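Local coordinates for sensor protein (Pseudomonas syringae pv. tomato, PDB 2R8R) that is probably a membrane-bound histidine kinase of a two-component system that uses ATP to phosphorylate itself, the chain here being its N-terminal KdpD sensor region, at residues Arg4-Pro15 against Gly117-Gln127; Val35-Glu43 against Leu54-Leu62. All coordinates share one frame; numbering follows the deposited sequence.

Contact 1: residues Arg4-Pro15 against Gly117-Gln127; sequences RGRLKVFLGAAP and GIDVYTTVNVQ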
ATOM      1  N   ARG A   4     -13.133   4.065  18.105  1.00 24.23           N
ATOM      2  CA  ARG A   4     -11.870   4.461  17.457  1.00 23.78           C
ATOM      3  C   ARG A   4     -11.740   3.816  16.098  1.00 21.29           C
ATOM      4  O   ARG A   4     -12.165   2.672  15.922  1.00 20.36           O
ATOM      5  CB  ARG A   4     -10.660   4.021  18.268  1.00 23.87           C
ATOM      6  CG  ARG A   4     -10.702   4.486  19.658  1.00 25.95           C
ATOM      7  CD  ARG A   4      -9.546   3.894  20.402  1.00 26.05           C
ATOM      8  NE  ARG A   4      -8.281   4.482  19.996  1.00 24.74           N
ATOM      9  CZ  ARG A   4      -7.171   4.354  20.713  1.00 26.21           C
ATOM     10  NH1 ARG A   4      -7.190   3.647  21.845  1.00 27.20           N
ATOM     11  NH2 ARG A   4      -6.052   4.932  20.311  1.00 26.49           N
ATOM     12  N   GLY A   5     -11.155   4.555  15.152  1.00 19.99           N
ATOM     13  CA  GLY A   5     -10.813   4.002  13.836  1.00 18.10           C
ATOM     14  C   GLY A   5      -9.797   2.886  14.015  1.00 17.13           C
ATOM     15  O   GLY A   5      -8.862   2.991  14.817  1.00 16.16           O
ATOM     16  N   ARG A   6     -10.016   1.800  13.294  1.00 16.30           N
ATOM     17  CA  ARG A   6      -9.106   0.650  13.273  1.00 15.57           C
ATOM     18  C   ARG A   6      -8.381   0.507  11.954  1.00 14.65           C
ATOM     19  O   ARG A   6      -9.014   0.471  10.889  1.00 13.11           O
ATOM     20  CB  ARG A   6      -9.897  -0.619  13.549  1.00 15.78           C
ATOM     21  CG  ARG A   6     -10.416  -0.648  14.976  1.00 18.45           C
ATOM     22  CD  ARG A   6     -11.378  -1.779  15.187  1.00 22.83           C
ATOM     23  NE  ARG A   6     -11.744  -1.877  16.606  1.00 25.61           N
ATOM     24  CZ  ARG A   6     -12.553  -2.819  17.098  1.00 27.51           C
ATOM     25  NH1 ARG A   6     -13.063  -3.766  16.293  1.00 27.18           N
ATOM     26  NH2 ARG A   6     -12.811  -2.832  18.404  1.00 26.03           N
ATOM     27  N   LEU A   7      -7.051   0.391  12.054  1.00 14.30           N
ATOM     28  CA  LEU A   7      -6.171   0.155  10.914  1.00 14.08           C
ATOM     29  C   LEU A   7      -5.868  -1.324  10.737  1.00 13.81           C
ATOM     30  O   LEU A   7      -5.393  -1.975  11.671  1.00 13.68           O
ATOM     31  CB  LEU A   7      -4.828   0.874  11.129  1.00 14.40           C
ATOM     32  CG  LEU A   7      -3.823   0.959   9.962  1.00 13.99           C
ATOM     33  CD1 LEU A   7      -4.403   1.617   8.646  1.00  7.61           C
ATOM     34  CD2 LEU A   7      -2.552   1.676  10.484  1.00 13.58           C
ATOM     35  N   LYS A   8      -6.093  -1.819   9.515  1.00 13.88           N
ATOM     36  CA  LYS A   8      -5.621  -3.117   9.052  1.00 14.21           C
ATOM     37  C   LYS A   8      -4.596  -2.933   7.917  1.00 13.60           C
ATOM     38  O   LYS A   8      -4.888  -2.315   6.893  1.00 13.88           O
ATOM     39  CB  LYS A   8      -6.797  -3.989   8.605  1.00 14.55           C
ATOM     40  CG  LYS A   8      -6.409  -5.414   8.240  1.00 14.98           C
ATOM     41  CD  LYS A   8      -7.603  -6.243   7.815  1.00 17.08           C
ATOM     42  CE  LYS A   8      -7.171  -7.732   7.588  1.00 19.31           C
ATOM     43  NZ  LYS A   8      -8.248  -8.697   7.034  1.00 18.85           N
ATOM     44  N   VAL A   9      -3.390  -3.467   8.122  1.00 13.30           N
ATOM     45  CA  VAL A   9      -2.307  -3.388   7.155  1.00 12.08           C
ATOM     46  C   VAL A   9      -2.158  -4.734   6.486  1.00 12.57           C
ATOM     47  O   VAL A   9      -1.983  -5.739   7.170  1.00 13.32           O
ATOM     48  CB  VAL A   9      -0.958  -3.035   7.833  1.00 12.43           C
ATOM     49  CG1 VAL A   9       0.247  -2.907   6.782  1.00  7.17           C
ATOM     50  CG2 VAL A   9      -1.122  -1.790   8.717  1.00  9.95           C
ATOM     51  N   PHE A  10      -2.248  -4.745   5.155  1.00 12.28           N
ATOM     52  CA  PHE A  10      -1.870  -5.908   4.334  1.00 12.18           C
ATOM     53  C   PHE A  10      -0.408  -5.740   3.977  1.00 11.87           C
ATOM     54  O   PHE A  10      -0.065  -4.888   3.174  1.00 11.97           O
ATOM     55  CB  PHE A  10      -2.738  -5.999   3.102  1.00 12.46           C
ATOM     56  CG  PHE A  10      -4.203  -6.230   3.410  1.00 13.32           C
ATOM     57  CD1 PHE A  10      -4.764  -7.529   3.334  1.00 12.53           C
ATOM     58  CD2 PHE A  10      -5.036  -5.166   3.793  1.00 14.09           C
ATOM     59  CE1 PHE A  10      -6.139  -7.729   3.621  1.00 12.03           C
ATOM     60  CE2 PHE A  10      -6.412  -5.371   4.081  1.00 12.52           C
ATOM     61  CZ  PHE A  10      -6.960  -6.639   3.974  1.00 12.81           C
ATOM     62  N   LEU A  11       0.439  -6.532   4.635  1.00 12.46           N
ATOM     63  CA  LEU A  11       1.891  -6.480   4.494  1.00 12.78           C
ATOM     64  C   LEU A  11       2.387  -7.483   3.459  1.00 13.44           C
ATOM     65  O   LEU A  11       1.929  -8.631   3.444  1.00 14.55           O
ATOM     66  CB  LEU A  11       2.567  -6.792   5.824  1.00 12.23           C
ATOM     67  CG  LEU A  11       4.110  -6.910   5.856  1.00 13.18           C
ATOM     68  CD1 LEU A  11       4.784  -5.528   5.585  1.00  9.25           C
ATOM     69  CD2 LEU A  11       4.562  -7.526   7.218  1.00 12.37           C
ATOM     70  N   GLY A  12       3.346  -7.063   2.626  1.00 14.19           N
ATOM     71  CA  GLY A  12       3.919  -7.918   1.601  1.00 14.16           C
ATOM     72  C   GLY A  12       5.422  -7.707   1.489  1.00 15.23           C
ATOM     73  O   GLY A  12       5.928  -6.685   1.944  1.00 15.48           O
ATOM     74  N   ALA A  13       6.123  -8.671   0.857  1.00 15.43           N
ATOM     75  CA  ALA A  13       7.580  -8.621   0.627  1.00 15.15           C
ATOM     76  C   ALA A  13       7.992  -7.686  -0.538  1.00 15.48           C
ATOM     77  O   ALA A  13       9.100  -7.162  -0.562  1.00 15.34           O
ATOM     78  CB  ALA A  13       8.110 -10.031   0.346  1.00 15.46           C
ATOM     79  N   ALA A  14       7.084  -7.488  -1.496  1.00 15.52           N
ATOM     80  CA  ALA A  14       7.408  -6.829  -2.743  1.00 15.60           C
ATOM     81  C   ALA A  14       6.140  -6.532  -3.503  1.00 15.53           C
ATOM     82  O   ALA A  14       5.078  -7.096  -3.200  1.00 15.96           O
ATOM     83  CB  ALA A  14       8.369  -7.745  -3.655  1.00 15.03           C
ATOM     84  N   PRO A  15       6.253  -5.656  -4.520  1.00 15.08           N
ATOM     85  CA  PRO A  15       5.239  -5.468  -5.524  1.00 14.62           C
ATOM     86  C   PRO A  15       4.910  -6.799  -6.236  1.00 14.11           C
ATOM     87  O   PRO A  15       5.820  -7.565  -6.580  1.00 12.76           O
ATOM     88  CB  PRO A  15       5.914  -4.472  -6.498  1.00 14.95           C
ATOM     89  CG  PRO A  15       6.870  -3.741  -5.700  1.00 14.73           C
ATOM     90  CD  PRO A  15       7.396  -4.753  -4.739  1.00 14.97           C
ATOM     91  N   GLY A 117     -12.698   8.386  13.550  1.00 13.66           N
ATOM     92  CA  GLY A 117     -13.474   7.181  13.767  1.00 13.38           C
ATOM     93  C   GLY A 117     -13.681   6.346  12.512  1.00 13.00           C
ATOM     94  O   GLY A 117     -14.491   5.438  12.496  1.00 13.19           O
ATOM     95  N   ILE A 118     -12.971   6.680  11.444  1.00 13.28           N
ATOM     96  CA  ILE A 118     -13.066   5.960  10.182  1.00 13.47           C
ATOM     97  C   ILE A 118     -12.052   4.801  10.217  1.00 13.70           C
ATOM     98  O   ILE A 118     -10.868   4.990  10.521  1.00 13.74           O
ATOM     99  CB  ILE A 118     -12.829   6.932   8.967  1.00 14.12           C
ATOM    100  CG1 ILE A 118     -13.868   8.084   9.013  1.00 15.20           C
ATOM    101  CG2 ILE A 118     -12.850   6.178   7.573  1.00 12.48           C
ATOM    102  CD1 ILE A 118     -13.482   9.307   8.161  1.00 11.97           C
ATOM    103  N   ASP A 119     -12.529   3.599   9.921  1.00 13.41           N
ATOM    104  CA  ASP A 119     -11.643   2.446   9.749  1.00 13.85           C
ATOM    105  C   ASP A 119     -10.855   2.589   8.457  1.00 12.88           C
ATOM    106  O   ASP A 119     -11.346   3.152   7.471  1.00 13.49           O
ATOM    107  CB  ASP A 119     -12.453   1.130   9.715  1.00 13.71           C
ATOM    108  CG  ASP A 119     -13.170   0.838  11.033  1.00 14.66           C
ATOM    109  OD1 ASP A 119     -12.622   1.120  12.125  1.00 13.22           O
ATOM    110  OD2 ASP A 119     -14.290   0.306  10.967  1.00 15.60           O
ATOM    111  N   VAL A 120      -9.627   2.078   8.472  1.00 12.58           N
ATOM    112  CA  VAL A 120      -8.770   2.096   7.314  1.00 11.55           C
ATOM    113  C   VAL A 120      -8.131   0.742   7.016  1.00 11.95           C
ATOM    114  O   VAL A 120      -7.601   0.076   7.912  1.00 11.12           O
ATOM    115  CB  VAL A 120      -7.663   3.192   7.408  1.00 11.93           C
ATOM    116  CG1 VAL A 120      -6.776   3.102   6.168  1.00  8.47           C
ATOM    117  CG2 VAL A 120      -8.273   4.629   7.542  1.00  9.21           C
ATOM    118  N   TYR A 121      -8.198   0.339   5.745  1.00 11.86           N
ATOM    119  CA  TYR A 121      -7.389  -0.791   5.216  1.00 11.67           C
ATOM    120  C   TYR A 121      -6.280  -0.172   4.376  1.00 11.17           C
ATOM    121  O   TYR A 121      -6.511   0.794   3.654  1.00 10.56           O
ATOM    122  CB  TYR A 121      -8.214  -1.722   4.306  1.00 11.52           C
ATOM    123  CG  TYR A 121      -9.227  -2.657   4.972  1.00 12.10           C
ATOM    124  CD1 TYR A 121      -9.499  -2.605   6.324  1.00 10.55           C
ATOM    125  CD2 TYR A 121      -9.944  -3.590   4.195  1.00 12.79           C
ATOM    126  CE1 TYR A 121     -10.452  -3.454   6.911  1.00 10.39           C
ATOM    127  CE2 TYR A 121     -10.878  -4.445   4.774  1.00 12.95           C
ATOM    128  CZ  TYR A 121     -11.118  -4.375   6.139  1.00 11.70           C
ATOM    129  OH  TYR A 121     -12.034  -5.243   6.699  1.00 12.72           O
ATOM    130  N   THR A 122      -5.073  -0.712   4.501  1.00 11.55           N
ATOM    131  CA  THR A 122      -3.915  -0.185   3.773  1.00 11.83           C
ATOM    132  C   THR A 122      -2.972  -1.304   3.372  1.00 12.16           C
ATOM    133  O   THR A 122      -3.059  -2.408   3.878  1.00 12.97           O
ATOM    134  CB  THR A 122      -3.159   0.950   4.600  1.00 12.22           C
ATOM    135  OG1 THR A 122      -2.289   1.684   3.727  1.00 10.38           O
ATOM    136  CG2 THR A 122      -2.344   0.386   5.779  1.00 10.36           C
ATOM    137  N   THR A 123      -2.089  -1.007   2.433  1.00 13.09           N
ATOM    138  CA  THR A 123      -1.066  -1.951   1.975  1.00 13.18           C
ATOM    139  C   THR A 123       0.312  -1.323   2.146  1.00 13.58           C
ATOM    140  O   THR A 123       0.466  -0.104   2.049  1.00 14.87           O
ATOM    141  CB  THR A 123      -1.280  -2.290   0.520  1.00 12.61           C
ATOM    142  OG1 THR A 123      -1.087  -1.101  -0.238  1.00 12.17           O
ATOM    143  CG2 THR A 123      -2.718  -2.817   0.294  1.00 11.69           C
ATOM    144  N   VAL A 124       1.311  -2.153   2.427  1.00 13.46           N
ATOM    145  CA  VAL A 124       2.668  -1.701   2.447  1.00 12.51           C
ATOM    146  C   VAL A 124       3.608  -2.868   2.148  1.00 13.36           C
ATOM    147  O   VAL A 124       3.355  -3.999   2.585  1.00 13.08           O
ATOM    148  CB  VAL A 124       3.012  -1.068   3.802  1.00 12.74           C
ATOM    149  CG1 VAL A 124       3.193  -2.158   4.920  1.00 10.21           C
ATOM    150  CG2 VAL A 124       4.241  -0.126   3.672  1.00 11.14           C
ATOM    151  N   ASN A 125       4.685  -2.576   1.409  1.00 13.74           N
ATOM    152  CA  ASN A 125       5.827  -3.502   1.260  1.00 14.39           C
ATOM    153  C   ASN A 125       6.833  -3.345   2.386  1.00 14.65           C
ATOM    154  O   ASN A 125       7.060  -2.248   2.864  1.00 15.18           O
ATOM    155  CB  ASN A 125       6.512  -3.327  -0.083  1.00 13.82           C
ATOM    156  CG  ASN A 125       5.696  -3.852  -1.199  1.00 14.13           C
ATOM    157  OD1 ASN A 125       5.515  -3.196  -2.240  1.00 18.42           O
ATOM    158  ND2 ASN A 125       5.141  -5.013  -0.989  1.00  9.01           N
ATOM    159  N   VAL A 126       7.442  -4.450   2.789  1.00 15.65           N
ATOM    160  CA  VAL A 126       8.274  -4.469   3.990  1.00 16.41           C
ATOM    161  C   VAL A 126       9.487  -3.537   3.920  1.00 16.87           C
ATOM    162  O   VAL A 126       9.945  -3.074   4.959  1.00 16.50           O
ATOM    163  CB  VAL A 126       8.725  -5.896   4.332  1.00 16.11           C
ATOM    164  CG1 VAL A 126       9.776  -6.392   3.355  1.00 13.68           C
ATOM    165  CG2 VAL A 126       9.216  -5.924   5.737  1.00 16.26           C
ATOM    166  N   GLN A 127       9.974  -3.263   2.704  1.00 17.46           N
ATOM    167  CA  GLN A 127      11.175  -2.428   2.467  1.00 18.93           C
ATOM    168  C   GLN A 127      11.096  -0.998   3.005  1.00 19.53           C
ATOM    169  O   GLN A 127      12.134  -0.351   3.249  1.00 19.34           O
ATOM    170  CB  GLN A 127      11.469  -2.333   0.962  1.00 18.55           C
ATOM    171  CG  GLN A 127      10.344  -1.691   0.177  1.00 20.43           C
ATOM    172  CD  GLN A 127      10.525  -1.749  -1.319  1.00 22.95           C
ATOM    173  OE1 GLN A 127      11.193  -0.868  -1.859  1.00 28.25           O
ATOM    174  NE2 GLN A 127       9.904  -2.765  -2.016  1.00 23.09           N
TER
HETATM  175  O   HOH W   1     -13.849   1.596  14.591  1.00 35.64           O
HETATM  176  O   HOH W   2     -10.522  -7.854   6.977  1.00 40.34           O
HETATM  177  O   HOH W   3       9.592  -4.726  -0.072  1.00 22.96           O
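Lys8 and Tyr121 are paired across adjacent parallel strands, 7-12 and 119-125, and their side chains cross at a slant. The backbones are laced by a ladder of hydrogen bonds running from Val120 N to Arg6 O through to Gly12 N to Val124 O. The straightest is Phe10 N to Thr122 O, 2.8 Å with 175° at the hydrogen. The ladder is extended past the strand by Val126 N on Gly12 O, and at the other end by a side chain: Asp119 OD1 takes Arg6 N at 2.9 Å through its anti lone pair.

On the face of Lys8, Phe10 and Tyr121, the extended lysine lays CD over the tyrosine ring. Phe10 turns its edge to Tyr121 in an offset edge-to-face pair, centroids 5.8 Å apart and planes at 65°. The other face is mostly aliphatic. Val9 CG1 meets Val124 CG1 at 3.6 Å, and Leu7 CD1 touches both Val120 CG1 and Thr122 CG2. Thr122 OG1 bonds to Val90 O.

At the C-terminal end, Asn125 OD1 lies 3.5 Å from Pro15 CD. A water joins Ala13 O to Gln127 N and NE2. Ala13 belongs to a probable P-loop, which follows the first strand as in other P-loop NTPases.

Strand 158-161 flanks 7-12, and strand 87-90 flanks 119-125. Helix 19-32 covers Phe10 and Tyr121.

Contact 2: residues Val35-Glu43 against Leu54-Leu62; sequences VRVMAGVVE and LNGLPQQPL
Leu54 sends CD1 between Ala39 and Val42, at 3.8 Å from Ala39 CB and 4.0 Å from Val42 CB. Leu54 and Val42 reach toward each other tip to tip. The leucine has CG anti to its backbone N (chi1 -178°), and both of its methyls come within van der Waals range of the valine. Leu57 adds a looser contact with Val37. Farther along, Leu62 crosses Val41 at about a right angle, and its CD2 also lies against Gly40 O.

Pro58 packs its ring carbons against a carbonyl: CB, CG and CD all lie near Val37 O, with CG at 3.3 Å. The selenium of selenomethionine Met38 rests on the backbone between Gln59 and Gln60, 3.6 Å from Gln59 C. Bends at chi2 and chi3 fold the Met38 chain back, which leaves its CE near Gln60 OE1.

Two backbone hydrogen bonds grip Ala39 from both its polar atoms. Ala39 N gives to Pro58 O at 2.9 Å, and Ala39 O accepts from Gln60 N at 2.9 Å. They make a single bridge between Ala39, in the edge strand, and Gln59 of the loop, not a regular strand pair. The loop itself starts with a type I turn, Leu54 to Leu57, and Gln59 NE2 reaches back to Leu54 O and Leu57 O in weak bonds. At the outer edge a water lies between Gly40 O and Gln60 O.

Strand 37-39 is the outermost strand on this side of the parallel sheet, bonded to strand 87-90. The loop 54-62 follows helix 48-54 and covers its other edge. Helix 19-32 packs on Leu57, and helix 77-83 on Met38 and Gln60.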
ATOM      1  N   VAL A  35     -21.404  -2.579   5.375  1.00 21.10           N
ATOM      2  CA  VAL A  35     -20.455  -1.508   5.769  1.00 20.27           C
ATOM      3  C   VAL A  35     -20.368  -0.460   4.659  1.00 19.98           C
ATOM      4  O   VAL A  35     -20.285  -0.796   3.488  1.00 20.35           O
ATOM      5  CB  VAL A  35     -19.033  -2.086   6.087  1.00 20.17           C
ATOM      6  CG1 VAL A  35     -18.023  -0.986   6.464  1.00 18.92           C
ATOM      7  CG2 VAL A  35     -19.124  -3.121   7.216  1.00 18.07           C
ATOM      8  N   ARG A  36     -20.424   0.807   5.036  1.00 19.44           N
ATOM      9  CA  ARG A  36     -20.228   1.891   4.114  1.00 19.55           C
ATOM     10  C   ARG A  36     -18.730   2.012   3.800  1.00 18.36           C
ATOM     11  O   ARG A  36     -17.969   2.667   4.506  1.00 17.70           O
ATOM     12  CB  ARG A  36     -20.806   3.206   4.687  1.00 19.97           C
ATOM     13  CG  ARG A  36     -22.360   3.229   4.805  1.00 21.50           C
ATOM     14  CD  ARG A  36     -22.857   4.505   5.530  1.00 23.48           C
ATOM     15  NE  ARG A  36     -22.450   4.510   6.943  1.00 27.51           N
ATOM     16  CZ  ARG A  36     -21.511   5.286   7.493  1.00 27.10           C
ATOM     17  NH1 ARG A  36     -20.871   6.198   6.788  1.00 24.51           N
ATOM     18  NH2 ARG A  36     -21.233   5.154   8.789  1.00 30.42           N
ATOM     19  N   VAL A  37     -18.345   1.358   2.720  1.00 18.05           N
ATOM     20  CA  VAL A  37     -16.969   1.297   2.255  1.00 18.05           C
ATOM     21  C   VAL A  37     -16.707   2.346   1.179  1.00 18.13           C
ATOM     22  O   VAL A  37     -17.545   2.573   0.327  1.00 18.53           O
ATOM     23  CB  VAL A  37     -16.647  -0.112   1.678  1.00 18.06           C
ATOM     24  CG1 VAL A  37     -15.166  -0.198   1.205  1.00 17.61           C
ATOM     25  CG2 VAL A  37     -16.969  -1.186   2.709  1.00 14.87           C
HETATM   26  N   MSE A  38     -15.548   2.986   1.251  1.00 17.88           N
HETATM   27  CA  MSE A  38     -15.111   3.943   0.262  1.00 18.42           C
HETATM   28  C   MSE A  38     -13.627   3.697  -0.094  1.00 17.59           C
HETATM   29  O   MSE A  38     -12.774   3.508   0.776  1.00 17.01           O
HETATM   30  CB  MSE A  38     -15.268   5.345   0.792  1.00 19.31           C
HETATM   31  CG  MSE A  38     -14.932   6.419  -0.213  1.00 25.21           C
HETATM   32 SE   MSE A  38     -16.317   6.629  -1.583  0.80 35.31          SE
HETATM   33  CE  MSE A  38     -17.476   7.671  -0.415  1.00 32.94           C
ATOM     34  N   ALA A  39     -13.346   3.656  -1.383  1.00 16.70           N
ATOM     35  CA  ALA A  39     -11.989   3.626  -1.882  1.00 16.49           C
ATOM     36  C   ALA A  39     -11.476   5.060  -1.886  1.00 16.31           C
ATOM     37  O   ALA A  39     -12.053   5.930  -2.542  1.00 16.10           O
ATOM     38  CB  ALA A  39     -11.950   2.999  -3.289  1.00 15.73           C
ATOM     39  N   GLY A  40     -10.412   5.300  -1.117  1.00 16.50           N
ATOM     40  CA  GLY A  40      -9.756   6.614  -1.056  1.00 16.20           C
ATOM     41  C   GLY A  40      -8.658   6.731  -2.087  1.00 16.67           C
ATOM     42  O   GLY A  40      -8.644   7.650  -2.913  1.00 17.09           O
ATOM     43  N   VAL A  41      -7.733   5.781  -2.047  1.00 16.98           N
ATOM     44  CA  VAL A  41      -6.757   5.612  -3.111  1.00 17.23           C
ATOM     45  C   VAL A  41      -6.445   4.136  -3.285  1.00 17.69           C
ATOM     46  O   VAL A  41      -6.075   3.465  -2.341  1.00 17.74           O
ATOM     47  CB  VAL A  41      -5.454   6.476  -2.901  1.00 17.75           C
ATOM     48  CG1 VAL A  41      -4.906   6.371  -1.490  1.00 14.17           C
ATOM     49  CG2 VAL A  41      -4.410   6.175  -4.025  1.00 15.03           C
ATOM     50  N   VAL A  42      -6.600   3.640  -4.504  1.00 18.40           N
ATOM     51  CA  VAL A  42      -6.349   2.235  -4.813  1.00 19.27           C
ATOM     52  C   VAL A  42      -5.612   2.145  -6.135  1.00 20.33           C
ATOM     53  O   VAL A  42      -6.055   2.667  -7.131  1.00 19.75           O
ATOM     54  CB  VAL A  42      -7.656   1.391  -4.853  1.00 19.44           C
ATOM     55  CG1 VAL A  42      -7.357  -0.076  -5.256  1.00 18.82           C
ATOM     56  CG2 VAL A  42      -8.368   1.446  -3.495  1.00 16.50           C
ATOM     57  N   GLU A  43      -4.472   1.473  -6.106  1.00 21.99           N
ATOM     58  CA  GLU A  43      -3.636   1.230  -7.289  1.00 22.99           C
ATOM     59  C   GLU A  43      -3.887  -0.161  -7.877  1.00 23.43           C
ATOM     60  O   GLU A  43      -3.451  -1.166  -7.337  1.00 23.43           O
ATOM     61  CB  GLU A  43      -2.157   1.355  -6.899  1.00 22.82           C
ATOM     62  CG  GLU A  43      -1.769   2.663  -6.299  1.00 24.58           C
ATOM     63  CD  GLU A  43      -1.912   3.840  -7.277  1.00 27.42           C
ATOM     64  OE1 GLU A  43      -2.091   3.616  -8.511  1.00 28.56           O
ATOM     65  OE2 GLU A  43      -1.828   4.989  -6.787  1.00 26.86           O
ATOM     66  N   LEU A  54     -12.388  -3.190  -7.864  1.00 23.05           N
ATOM     67  CA  LEU A  54     -12.504  -1.791  -7.552  1.00 22.90           C
ATOM     68  C   LEU A  54     -13.798  -1.168  -8.098  1.00 23.38           C
ATOM     69  O   LEU A  54     -14.404  -0.321  -7.448  1.00 23.33           O
ATOM     70  CB  LEU A  54     -11.278  -1.035  -8.045  1.00 22.43           C
ATOM     71  CG  LEU A  54     -11.205   0.457  -7.758  1.00 22.30           C
ATOM     72  CD1 LEU A  54     -11.329   0.721  -6.246  1.00 19.62           C
ATOM     73  CD2 LEU A  54      -9.905   1.022  -8.370  1.00 20.98           C
ATOM     74  N   ASN A  55     -14.213  -1.583  -9.276  1.00 24.09           N
ATOM     75  CA  ASN A  55     -15.403  -1.021  -9.899  1.00 24.73           C
ATOM     76  C   ASN A  55     -16.704  -1.442  -9.229  1.00 23.88           C
ATOM     77  O   ASN A  55     -17.731  -0.837  -9.489  1.00 24.20           O
ATOM     78  CB  ASN A  55     -15.433  -1.324 -11.416  1.00 25.50           C
ATOM     79  CG  ASN A  55     -14.437  -0.433 -12.213  1.00 29.86           C
ATOM     80  OD1 ASN A  55     -13.982  -0.837 -13.303  1.00 35.59           O
ATOM     81  ND2 ASN A  55     -14.095   0.782 -11.672  1.00 28.75           N
ATOM     82  N   GLY A  56     -16.661  -2.438  -8.353  1.00 22.98           N
ATOM     83  CA  GLY A  56     -17.796  -2.750  -7.490  1.00 22.39           C
ATOM     84  C   GLY A  56     -17.874  -2.016  -6.148  1.00 22.28           C
ATOM     85  O   GLY A  56     -18.765  -2.294  -5.343  1.00 21.82           O
ATOM     86  N   LEU A  57     -16.929  -1.111  -5.888  1.00 21.65           N
ATOM     87  CA  LEU A  57     -16.841  -0.409  -4.630  1.00 21.45           C
ATOM     88  C   LEU A  57     -17.041   1.084  -4.869  1.00 21.99           C
ATOM     89  O   LEU A  57     -16.607   1.606  -5.903  1.00 22.71           O
ATOM     90  CB  LEU A  57     -15.461  -0.631  -3.988  1.00 22.01           C
ATOM     91  CG  LEU A  57     -15.103  -2.046  -3.530  1.00 20.02           C
ATOM     92  CD1 LEU A  57     -13.595  -2.172  -3.264  1.00 18.05           C
ATOM     93  CD2 LEU A  57     -15.921  -2.449  -2.321  1.00 16.86           C
ATOM     94  N   PRO A  58     -17.700   1.786  -3.924  1.00 21.89           N
ATOM     95  CA  PRO A  58     -17.739   3.227  -4.042  1.00 21.76           C
ATOM     96  C   PRO A  58     -16.316   3.800  -4.058  1.00 22.48           C
ATOM     97  O   PRO A  58     -15.411   3.273  -3.372  1.00 21.50           O
ATOM     98  CB  PRO A  58     -18.487   3.655  -2.779  1.00 21.88           C
ATOM     99  CG  PRO A  58     -19.301   2.440  -2.414  1.00 21.97           C
ATOM    100  CD  PRO A  58     -18.408   1.320  -2.713  1.00 21.56           C
ATOM    101  N   GLN A  59     -16.137   4.879  -4.824  1.00 22.90           N
ATOM    102  CA  GLN A  59     -14.818   5.464  -5.041  1.00 23.28           C
ATOM    103  C   GLN A  59     -14.847   6.964  -4.858  1.00 23.20           C
ATOM    104  O   GLN A  59     -15.765   7.633  -5.349  1.00 23.10           O
ATOM    105  CB  GLN A  59     -14.352   5.120  -6.433  1.00 23.45           C
ATOM    106  CG  GLN A  59     -14.040   3.631  -6.615  1.00 23.89           C
ATOM    107  CD  GLN A  59     -13.923   3.283  -8.068  1.00 26.21           C
ATOM    108  OE1 GLN A  59     -13.270   3.985  -8.812  1.00 26.90           O
ATOM    109  NE2 GLN A  59     -14.546   2.204  -8.477  1.00 28.94           N
ATOM    110  N   GLN A  60     -13.844   7.491  -4.139  1.00 23.00           N
ATOM    111  CA  GLN A  60     -13.732   8.931  -3.929  1.00 22.33           C
ATOM    112  C   GLN A  60     -12.792   9.535  -4.962  1.00 22.29           C
ATOM    113  O   GLN A  60     -11.626   9.224  -4.957  1.00 21.69           O
ATOM    114  CB  GLN A  60     -13.223   9.194  -2.528  1.00 22.31           C
ATOM    115  CG  GLN A  60     -13.133  10.657  -2.131  1.00 22.15           C
ATOM    116  CD  GLN A  60     -14.489  11.295  -1.913  1.00 25.34           C
ATOM    117  OE1 GLN A  60     -15.292  10.824  -1.093  1.00 25.02           O
ATOM    118  NE2 GLN A  60     -14.764  12.390  -2.665  1.00 27.52           N
ATOM    119  N   PRO A  61     -13.285  10.399  -5.869  1.00 22.48           N
ATOM    120  CA  PRO A  61     -12.333  10.952  -6.838  1.00 23.30           C
ATOM    121  C   PRO A  61     -11.014  11.485  -6.227  1.00 24.14           C
ATOM    122  O   PRO A  61     -11.003  12.147  -5.200  1.00 24.27           O
ATOM    123  CB  PRO A  61     -13.131  12.064  -7.523  1.00 22.62           C
ATOM    124  CG  PRO A  61     -14.511  11.552  -7.502  1.00 22.78           C
ATOM    125  CD  PRO A  61     -14.647  10.872  -6.127  1.00 22.88           C
ATOM    126  N   LEU A  62      -9.907  11.175  -6.865  1.00 25.55           N
ATOM    127  CA  LEU A  62      -8.617  11.710  -6.454  1.00 26.29           C
ATOM    128  C   LEU A  62      -8.487  13.206  -6.767  1.00 27.64           C
ATOM    129  O   LEU A  62      -9.173  13.757  -7.643  1.00 26.97           O
ATOM    130  CB  LEU A  62      -7.481  10.940  -7.148  1.00 25.55           C
ATOM    131  CG  LEU A  62      -7.431   9.432  -6.887  1.00 25.57           C
ATOM    132  CD1 LEU A  62      -6.504   8.761  -7.938  1.00 24.37           C
ATOM    133  CD2 LEU A  62      -7.012   9.054  -5.428  1.00 20.41           C
TER
HETATM  134  O   HOH W   4      -9.879  10.141  -2.843  1.00 21.95           O

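Overall arrangement
Both contacts involve one five-stranded parallel sheet. Contact 1 pairs two inner strands, while contact 2 covers an edge strand with a loop. Their centres are about 15 Å apart and their nearest atoms about 6 Å, so they do not touch. Strand 87-90 lies between them and bonds to both 37-39 and 119-125. Along the chain, both segments of contact 2 fall between those of contact 1. Helix 19-32 reaches both. The probable P-loop also links them: Ala13 is in contact 1, and Val42 of contact 2 touches Thr20. Pro15 lies about 5 Å from a bound sulfate, consistent with a phosphate-binding site, although the sulfate probably came from crystallisation.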